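Local structure of glucose-6-phosphate isomerase (Thermus thermophilus, 1ZZG) at residues I312-P316 against F340-K344; F12-L16 against K231-L235. The protein probably catalyses the reversible isomerisation of glucose 6-phosphate to fructose 6-phosphate, a step shared by glycolysis and gluconeogenesis. All blocks are in the same frame, centred on the assembly; numbering follows the deposited sequence.

Interaction 1 of 2, residues I312-P316 against F340-K344; sequences IPEAP and FQLLK
Lys-344 NZ donates to a water 2.6 Å away, and that water donates in turn to Glu-314 OE2, 2.8 Å from it, so one water links two oppositely charged groups that do not touch. Each charge also has a direct partner: Glu-348 for Lys-344, Arg-3 for Glu-314. The contact lies in a beta-alpha-beta crossover, where the chain leaves strand 306-313 before helix 339-356 leads back to the parallel strand 360-366. Its apolar centre is Phe-340, whose CG stands anti to the backbone N (chi1 -174°) and carries the ring against the loop. Pro-316 presses CD onto one ring face in a CH-pi contact, 3.6 Å from the ring centroid and 14° off the normal, while its CB meets Phe-340 CD1 at 3.5 Å. The same face carries the Ala-315 carbonyl carbon, nearer the rim. With an alanine in place of Phe-340, Pro-316 would probably lose the surface it packs on and a gap would open between loop and helix. Pro-103 of the second subunit also packs on Phe-340. The Lys-344 chain, bent at chi2 (-33°), crosses Ile-312 at about a right angle and lays CE 3.5 Å from Pro-313 O, a buried carbonyl oxygen without a hydrogen-bonding partner.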
loop_
_atom_site.group_PDB
_atom_site.type_symbol
_atom_site.label_atom_id
_atom_site.label_comp_id
_atom_site.label_asym_id
_atom_site.label_seq_id
_atom_site.Cartn_x
_atom_site.Cartn_y
_atom_site.Cartn_z
ATOM N N ILE A 312 5.813 16.465 -3.196
ATOM C CA ILE A 312 5.361 17.350 -2.125
ATOM C C ILE A 312 4.426 18.477 -2.555
ATOM O O ILE A 312 4.752 19.258 -3.450
ATOM C CB ILE A 312 6.576 18.010 -1.440
ATOM C CG1 ILE A 312 7.575 16.937 -1.007
ATOM C CG2 ILE A 312 6.112 18.879 -0.281
ATOM C CD1 ILE A 312 8.917 17.493 -0.576
ATOM N N PRO A 313 3.249 18.582 -1.914
ATOM C CA PRO A 313 2.299 19.643 -2.255
ATOM C C PRO A 313 2.797 20.946 -1.623
ATOM O O PRO A 313 3.488 20.916 -0.606
ATOM C CB PRO A 313 1.003 19.148 -1.624
ATOM C CG PRO A 313 1.497 18.460 -0.391
ATOM C CD PRO A 313 2.670 17.664 -0.917
ATOM N N GLU A 314 2.461 22.084 -2.215
ATOM C CA GLU A 314 2.918 23.353 -1.656
ATOM C C GLU A 314 1.824 24.161 -0.977
ATOM O O GLU A 314 2.105 25.165 -0.324
ATOM C CB GLU A 314 3.583 24.197 -2.742
ATOM C CG GLU A 314 4.842 23.562 -3.291
ATOM C CD GLU A 314 5.629 24.500 -4.178
ATOM O OE1 GLU A 314 5.093 24.932 -5.219
ATOM O OE2 GLU A 314 6.788 24.802 -3.830
ATOM N N ALA A 315 0.580 23.720 -1.124
ATOM C CA ALA A 315 -0.542 24.414 -0.514
ATOM C C ALA A 315 -1.712 23.473 -0.285
ATOM O O ALA A 315 -1.902 22.502 -1.025
ATOM C CB ALA A 315 -0.985 25.581 -1.405
ATOM N N PRO A 316 -2.502 23.736 0.767
ATOM C CA PRO A 316 -3.667 22.913 1.087
ATOM C C PRO A 316 -4.850 23.531 0.362
ATOM O O PRO A 316 -4.777 24.688 -0.058
ATOM C CB PRO A 316 -3.793 23.083 2.592
ATOM C CG PRO A 316 -3.453 24.541 2.763
ATOM C CD PRO A 316 -2.235 24.705 1.851
ATOM N N PHE A 340 -1.380 21.601 7.598
ATOM C CA PHE A 340 -0.599 21.597 6.365
ATOM C C PHE A 340 0.810 22.116 6.639
ATOM O O PHE A 340 1.788 21.629 6.067
ATOM C CB PHE A 340 -1.239 22.468 5.291
ATOM C CG PHE A 340 -0.543 22.365 3.964
ATOM C CD1 PHE A 340 -0.844 21.324 3.086
ATOM C CD2 PHE A 340 0.471 23.257 3.625
ATOM C CE1 PHE A 340 -0.144 21.170 1.892
ATOM C CE2 PHE A 340 1.181 23.112 2.433
ATOM C CZ PHE A 340 0.872 22.065 1.566
ATOM N N GLN A 341 0.907 23.116 7.508
ATOM C CA GLN A 341 2.203 23.688 7.862
ATOM C C GLN A 341 3.098 22.577 8.410
ATOM O O GLN A 341 4.291 22.514 8.108
ATOM C CB GLN A 341 2.019 24.777 8.920
ATOM C CG GLN A 341 3.242 25.642 9.154
ATOM C CD GLN A 341 3.005 26.684 10.232
ATOM O OE1 GLN A 341 1.859 27.000 10.566
ATOM N NE2 GLN A 341 4.089 27.235 10.773
ATOM N N LEU A 342 2.510 21.699 9.220
ATOM C CA LEU A 342 3.251 20.579 9.797
ATOM C C LEU A 342 3.662 19.613 8.687
ATOM O O LEU A 342 4.818 19.208 8.592
ATOM C CB LEU A 342 2.393 19.838 10.829
ATOM C CG LEU A 342 3.041 18.601 11.465
ATOM C CD1 LEU A 342 4.414 18.957 12.031
ATOM C CD2 LEU A 342 2.137 18.051 12.555
ATOM N N LEU A 343 2.693 19.247 7.858
ATOM C CA LEU A 343 2.919 18.337 6.740
ATOM C C LEU A 343 4.098 18.816 5.901
ATOM O O LEU A 343 5.032 18.061 5.633
ATOM C CB LEU A 343 1.646 18.258 5.884
ATOM C CG LEU A 343 1.650 17.520 4.540
ATOM C CD1 LEU A 343 2.282 16.145 4.692
ATOM C CD2 LEU A 343 0.203 17.401 4.025
ATOM N N LYS A 344 4.050 20.087 5.508
ATOM C CA LYS A 344 5.096 20.702 4.687
ATOM C C LYS A 344 6.449 20.658 5.388
ATOM O O LYS A 344 7.461 20.327 4.785
ATOM C CB LYS A 344 4.747 22.166 4.389
ATOM C CG LYS A 344 4.969 22.613 2.943
ATOM C CD LYS A 344 6.135 21.909 2.278
ATOM C CE LYS A 344 6.323 22.393 0.846
ATOM N NZ LYS A 344 7.249 23.553 0.765
HETATM O O HOH W 1 7.786 25.176 -1.211
#

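Interaction 2 of 2, residues F12-L16 against K231-L235; sequences FPEAL and KTALL
The Phe-12 ring reaches from the first turn of helix 12-18 to helix 228-238, and its CE1 lies 3.6 Å from both Leu-234 CD2 and Leu-235 CD2. The two short segments run nearly perpendicular, at 101°, with their axes 11.0 Å apart, a wide helix-helix packing bridged by long side chains. Phe-12 crosses Leu-235 and Lys-231 at about right angles and Leu-234 more obliquely. Having its CG anti to the backbone N (chi1 -173°) sends the ring across the gap, where CZ comes 3.6 Å from Lys-231 O, an oxygen already bonded to Leu-235 N in its own helix. Leu-234 points back toward helix 12-18 and lays CD2 3.5 Å from Leu-16 CA, so one methyl touches both the backbone of that helix and the Phe-12 ring. Leu-16 slants past Lys-231, with CD2 3.9 Å from Lys-231 CE. Beyond CG that lysine is extended, and its NZ is bonded to the carbonyl oxygen of Glu-225; Leu-23 of helix 20-32 packs on both Leu-16 and Leu-234. Across this interface, then, the lysine contributes methylene groups rather than its charge, and what passes between the two segments is van der Waals contact, mostly of apolar side chains.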
loop_
_atom_site.group_PDB
_atom_site.type_symbol
_atom_site.label_atom_id
_atom_site.label_comp_id
_atom_site.label_asym_id
_atom_site.label_seq_id
_atom_site.Cartn_x
_atom_site.Cartn_y
_atom_site.Cartn_z
ATOM N N PHE A 12 23.703 17.816 -11.444
ATOM C CA PHE A 12 22.652 17.583 -12.430
ATOM C C PHE A 12 22.650 18.502 -13.656
ATOM O O PHE A 12 22.452 18.039 -14.775
ATOM C CB PHE A 12 21.269 17.628 -11.773
ATOM C CG PHE A 12 20.156 17.241 -12.706
ATOM C CD1 PHE A 12 20.092 15.953 -13.237
ATOM C CD2 PHE A 12 19.206 18.172 -13.095
ATOM C CE1 PHE A 12 19.091 15.599 -14.150
ATOM C CE2 PHE A 12 18.200 17.832 -14.007
ATOM C CZ PHE A 12 18.143 16.541 -14.535
ATOM N N PRO A 13 22.847 19.815 -13.461
ATOM C CA PRO A 13 22.851 20.721 -14.618
ATOM C C PRO A 13 23.903 20.311 -15.654
ATOM O O PRO A 13 23.676 20.432 -16.856
ATOM C CB PRO A 13 23.139 22.079 -13.981
ATOM C CG PRO A 13 22.480 21.953 -12.633
ATOM C CD PRO A 13 22.932 20.573 -12.201
ATOM N N GLU A 14 25.045 19.818 -15.186
ATOM C CA GLU A 14 26.101 19.399 -16.099
ATOM C C GLU A 14 25.742 18.076 -16.771
ATOM O O GLU A 14 26.040 17.848 -17.944
ATOM C CB GLU A 14 27.428 19.267 -15.340
ATOM C CG GLU A 14 28.628 18.806 -16.161
ATOM C CD GLU A 14 28.582 17.331 -16.511
ATOM O OE1 GLU A 14 27.974 16.560 -15.735
ATOM O OE2 GLU A 14 29.166 16.936 -17.548
ATOM N N ALA A 15 25.091 17.205 -16.015
ATOM C CA ALA A 15 24.707 15.906 -16.527
ATOM C C ALA A 15 23.617 16.038 -17.582
ATOM O O ALA A 15 23.608 15.314 -18.577
ATOM C CB ALA A 15 24.241 15.024 -15.387
ATOM N N LEU A 16 22.701 16.971 -17.359
ATOM C CA LEU A 16 21.616 17.212 -18.297
ATOM C C LEU A 16 22.239 17.675 -19.612
ATOM O O LEU A 16 21.951 17.138 -20.684
ATOM C CB LEU A 16 20.698 18.292 -17.745
ATOM C CG LEU A 16 19.516 18.658 -18.638
ATOM C CD1 LEU A 16 18.648 17.435 -18.868
ATOM C CD2 LEU A 16 18.723 19.767 -17.981
ATOM N N LYS A 231 13.879 15.358 -17.956
ATOM C CA LYS A 231 14.797 15.574 -16.843
ATOM C C LYS A 231 14.719 14.455 -15.811
ATOM O O LYS A 231 15.753 13.934 -15.374
ATOM C CB LYS A 231 14.509 16.906 -16.154
ATOM C CG LYS A 231 14.896 18.124 -16.964
ATOM C CD LYS A 231 14.774 19.376 -16.114
ATOM C CE LYS A 231 15.114 20.622 -16.903
ATOM N NZ LYS A 231 15.141 21.811 -16.016
ATOM N N THR A 232 13.500 14.089 -15.408
ATOM C CA THR A 232 13.347 13.021 -14.418
ATOM C C THR A 232 13.684 11.676 -15.050
ATOM O O THR A 232 14.146 10.762 -14.368
ATOM C CB THR A 232 11.921 12.996 -13.795
ATOM O OG1 THR A 232 10.934 12.840 -14.823
ATOM C CG2 THR A 232 11.662 14.296 -13.030
ATOM N N ALA A 233 13.462 11.556 -16.359
ATOM C CA ALA A 233 13.804 10.321 -17.057
ATOM C C ALA A 233 15.322 10.165 -16.920
ATOM O O ALA A 233 15.832 9.075 -16.649
ATOM C CB ALA A 233 13.418 10.416 -18.518
ATOM N N LEU A 234 16.041 11.270 -17.102
ATOM C CA LEU A 234 17.497 11.253 -16.983
ATOM C C LEU A 234 17.898 10.823 -15.572
ATOM O O LEU A 234 18.775 9.978 -15.398
ATOM C CB LEU A 234 18.085 12.637 -17.275
ATOM C CG LEU A 234 19.606 12.746 -17.103
ATOM C CD1 LEU A 234 20.297 11.816 -18.099
ATOM C CD2 LEU A 234 20.057 14.187 -17.310
ATOM N N LEU A 235 17.256 11.412 -14.569
ATOM C CA LEU A 235 17.560 11.075 -13.183
ATOM C C LEU A 235 17.458 9.569 -12.968
ATOM O O LEU A 235 18.387 8.951 -12.461
ATOM C CB LEU A 235 16.611 11.807 -12.226
ATOM C CG LEU A 235 16.852 13.307 -12.024
ATOM C CD1 LEU A 235 15.705 13.906 -11.228
ATOM C CD2 LEU A 235 18.175 13.526 -11.294
#

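Overall arrangement
Starting from the N terminus, strand 3-5 comes first, and helix 12-18 then enters interaction 2. Its partner segment on helix 228-238 follows after 214 intervening residues, so this contact closes a long loop that contains the whole five-stranded parallel sheet. The chain then builds strands 244-249, 271-272, 278-287 and 306-313 of the mixed sheet before interaction 1 closes a short loop of 23 residues between a strand end and helix 339-356. The loops follow in series, neither nesting nor crossing; the centres of interaction 1 and interaction 2 are about 26 Å apart, and the nearest atoms of interaction 1 and interaction 2 about 12 Å apart. Strand 3-5 has residues at both: Arg-3 at interaction 1, Leu-4 at interaction 2. The second subunit reaches only interaction 1.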